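PDB 1TW9: glutathione S-transferase 2, which probably catalyses the conjugation of glutathione to electrophilic halide compounds, releasing a halide anion and a proton, as a sigma-family glutathione transferase. Local coordinates for residues 159-164 with 183-188. Residues are numbered along the deposited sequence; the frame is centred on the assembly and turned at random.
Sequences LVAEHV and AHMERI
Ala161 meets Met185, Ile188 and His184 where two helices pass steeply, their axes 8.6 Å apart and at 108° to each other. The small residue brings the backbones close: Ala161 CA lies 4.3 Å from Met185 CA. Its methyl drives into helix 179-189, ending 3.5 Å from Ile188 CB and a little farther from Ile188 CG2, while His184 CE1 approaches the same methyl obliquely at 4.2 Å. Met185 works on the other flank. Its CG stands anti to the backbone N (chi1 -171°), which lays it 3.4 Å from Ala161 O and 3.8 Å from Val164 CG1; the chain then bends at chi2 and chi3. An alanine in place of Met185 would remove the methylene that lies against Ala161 O and would probably open a gap beside Val164 CG1. Ile188 CG1 lies over one face of the His184 ring, offset toward its rim, and His184 NE2 is hydrogen-bonded to Asp157, a turn before Ala161, which ties the ring to helix 155-170. All of this is buried packing within the all-helical C-terminal domain, joining helix 155-170 to helix 179-189; away from this contact, helix 155-170 turns His163 and Leu159 onto helix 82-101.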
ATOM      1  N   LEU A 159      -2.168  13.120  -2.465  1.00 32.92           N
ATOM      2  CA  LEU A 159      -3.155  12.153  -2.892  1.00 33.27           C
ATOM      3  C   LEU A 159      -4.559  12.588  -2.369  1.00 32.39           C
ATOM      4  O   LEU A 159      -5.536  12.564  -3.127  1.00 32.55           O
ATOM      5  CB  LEU A 159      -2.725  10.831  -2.297  1.00 33.49           C
ATOM      6  CG  LEU A 159      -3.546   9.612  -2.585  1.00 34.52           C
ATOM      7  CD1 LEU A 159      -3.483   9.308  -4.074  1.00 36.00           C
ATOM      8  CD2 LEU A 159      -3.078   8.449  -1.793  1.00 33.70           C
ATOM      9  N   VAL A 160      -4.615  12.938  -1.094  1.00 32.65           N
ATOM     10  CA  VAL A 160      -5.885  13.358  -0.473  1.00 32.63           C
ATOM     11  C   VAL A 160      -6.427  14.626  -1.098  1.00 33.00           C
ATOM     12  O   VAL A 160      -7.630  14.629  -1.519  1.00 31.94           O
ATOM     13  CB  VAL A 160      -5.796  13.401   1.051  1.00 33.56           C
ATOM     14  CG1 VAL A 160      -7.121  13.960   1.676  1.00 33.79           C
ATOM     15  CG2 VAL A 160      -5.580  11.936   1.590  1.00 31.61           C
ATOM     16  N   ALA A 161      -5.578  15.657  -1.246  1.00 32.67           N
ATOM     17  CA  ALA A 161      -6.008  16.966  -1.712  1.00 31.29           C
ATOM     18  C   ALA A 161      -6.528  16.825  -3.143  1.00 31.34           C
ATOM     19  O   ALA A 161      -7.513  17.423  -3.520  1.00 29.86           O
ATOM     20  CB  ALA A 161      -4.870  17.985  -1.672  1.00 32.59           C
ATOM     21  N   GLU A 162      -5.875  16.001  -3.949  1.00 31.23           N
ATOM     22  CA  GLU A 162      -6.333  15.860  -5.329  1.00 31.10           C
ATOM     23  C   GLU A 162      -7.681  15.188  -5.431  1.00 31.50           C
ATOM     24  O   GLU A 162      -8.551  15.603  -6.190  1.00 31.20           O
ATOM     25  CB  GLU A 162      -5.270  15.086  -6.150  1.00 31.54           C
ATOM     26  CG  GLU A 162      -5.681  14.770  -7.587  1.00 31.14           C
ATOM     27  CD  GLU A 162      -5.700  15.991  -8.540  1.00 33.75           C
ATOM     28  OE1 GLU A 162      -6.410  15.893  -9.569  1.00 34.53           O
ATOM     29  OE2 GLU A 162      -5.089  17.084  -8.274  1.00 33.67           O
ATOM     30  N   HIS A 163      -7.919  14.183  -4.581  1.00 30.96           N
ATOM     31  CA  HIS A 163      -9.171  13.498  -4.561  1.00 31.12           C
ATOM     32  C   HIS A 163     -10.269  14.457  -4.114  1.00 30.70           C
ATOM     33  O   HIS A 163     -11.319  14.531  -4.728  1.00 29.80           O
ATOM     34  CB  HIS A 163      -9.124  12.284  -3.627  1.00 31.34           C
ATOM     35  CG  HIS A 163     -10.432  11.549  -3.561  1.00 31.58           C
ATOM     36  ND1 HIS A 163     -10.985  10.893  -4.652  1.00 32.07           N
ATOM     37  CD2 HIS A 163     -11.359  11.480  -2.574  1.00 31.79           C
ATOM     38  CE1 HIS A 163     -12.163  10.415  -4.309  1.00 35.95           C
ATOM     39  NE2 HIS A 163     -12.415  10.754  -3.057  1.00 30.52           N
ATOM     40  N   VAL A 164     -10.012  15.192  -3.065  1.00 30.12           N
ATOM     41  CA  VAL A 164     -10.974  16.128  -2.504  1.00 30.69           C
ATOM     42  C   VAL A 164     -11.340  17.224  -3.522  1.00 31.50           C
ATOM     43  O   VAL A 164     -12.513  17.570  -3.647  1.00 31.66           O
ATOM     44  CB  VAL A 164     -10.443  16.667  -1.124  1.00 31.35           C
ATOM     45  CG1 VAL A 164     -11.335  17.805  -0.604  1.00 30.28           C
ATOM     46  CG2 VAL A 164     -10.377  15.525  -0.130  1.00 31.79           C
ATOM     47  N   ALA A 183      -9.578  23.286   3.723  1.00 30.01           N
ATOM     48  CA  ALA A 183      -8.463  24.183   3.977  1.00 29.83           C
ATOM     49  C   ALA A 183      -7.177  23.477   3.528  1.00 29.49           C
ATOM     50  O   ALA A 183      -6.282  24.035   2.904  1.00 30.12           O
ATOM     51  CB  ALA A 183      -8.381  24.468   5.486  1.00 29.65           C
ATOM     52  N   HIS A 184      -7.132  22.198   3.844  1.00 29.38           N
ATOM     53  CA  HIS A 184      -5.973  21.352   3.465  1.00 27.90           C
ATOM     54  C   HIS A 184      -5.882  21.213   1.956  1.00 28.56           C
ATOM     55  O   HIS A 184      -4.827  21.413   1.379  1.00 30.98           O
ATOM     56  CB  HIS A 184      -6.037  19.989   4.156  1.00 28.16           C
ATOM     57  CG  HIS A 184      -5.031  18.992   3.676  1.00 28.44           C
ATOM     58  ND1 HIS A 184      -5.253  18.160   2.611  1.00 29.23           N
ATOM     59  CD2 HIS A 184      -3.786  18.702   4.133  1.00 28.91           C
ATOM     60  CE1 HIS A 184      -4.179  17.385   2.438  1.00 31.51           C
ATOM     61  NE2 HIS A 184      -3.291  17.679   3.375  1.00 31.40           N
ATOM     62  N   MET A 185      -7.001  20.928   1.326  1.00 29.95           N
ATOM     63  CA  MET A 185      -7.060  20.844  -0.111  1.00 32.10           C
ATOM     64  C   MET A 185      -6.519  22.110  -0.732  1.00 30.78           C
ATOM     65  O   MET A 185      -5.685  22.059  -1.671  1.00 32.99           O
ATOM     66  CB  MET A 185      -8.503  20.570  -0.535  1.00 32.81           C
ATOM     67  CG  MET A 185      -8.698  20.244  -1.972  1.00 36.91           C
ATOM     68  SD  MET A 185     -10.136  21.074  -2.681  1.00 41.36           S
ATOM     69  CE  MET A 185      -9.034  22.302  -3.130  1.00 40.13           C
ATOM     70  N   GLU A 186      -6.944  23.265  -0.216  1.00 29.34           N
ATOM     71  CA  GLU A 186      -6.516  24.516  -0.840  1.00 31.02           C
ATOM     72  C   GLU A 186      -5.038  24.775  -0.591  1.00 31.10           C
ATOM     73  O   GLU A 186      -4.314  25.195  -1.494  1.00 34.44           O
ATOM     74  CB  GLU A 186      -7.351  25.640  -0.348  1.00 32.17           C
ATOM     75  CG  GLU A 186      -8.777  25.496  -0.797  1.00 35.40           C
ATOM     76  CD  GLU A 186      -9.095  25.773  -2.272  1.00 43.29           C
ATOM     77  OE1 GLU A 186     -10.309  25.652  -2.582  1.00 51.14           O
ATOM     78  OE2 GLU A 186      -8.231  26.103  -3.142  1.00 46.38           O
ATOM     79  N   ARG A 187      -4.595  24.488   0.611  1.00 30.78           N
ATOM     80  CA  ARG A 187      -3.177  24.692   0.932  1.00 32.74           C
ATOM     81  C   ARG A 187      -2.310  23.860   0.021  1.00 30.69           C
ATOM     82  O   ARG A 187      -1.315  24.319  -0.498  1.00 31.76           O
ATOM     83  CB  ARG A 187      -2.984  24.219   2.356  1.00 32.65           C
ATOM     84  CG  ARG A 187      -1.630  24.203   2.912  1.00 35.88           C
ATOM     85  CD  ARG A 187      -1.669  23.581   4.327  1.00 40.19           C
ATOM     86  NE  ARG A 187      -2.510  24.380   5.271  1.00 40.72           N
ATOM     87  CZ  ARG A 187      -3.606  23.980   5.945  1.00 41.69           C
ATOM     88  NH1 ARG A 187      -4.168  22.734   5.904  1.00 33.38           N
ATOM     89  NH2 ARG A 187      -4.146  24.893   6.717  1.00 44.38           N
ATOM     90  N   ILE A 188      -2.679  22.606  -0.151  1.00 30.15           N
ATOM     91  CA  ILE A 188      -1.861  21.695  -0.949  1.00 30.04           C
ATOM     92  C   ILE A 188      -1.872  22.110  -2.408  1.00 30.43           C
ATOM     93  O   ILE A 188      -0.875  22.140  -3.078  1.00 32.12           O
ATOM     94  CB  ILE A 188      -2.301  20.243  -0.769  1.00 30.79           C
ATOM     95  CG1 ILE A 188      -2.152  19.828   0.684  1.00 30.73           C
ATOM     96  CG2 ILE A 188      -1.456  19.304  -1.654  1.00 31.10           C
ATOM     97  CD1 ILE A 188      -0.762  20.066   1.282  1.00 30.45           C
TER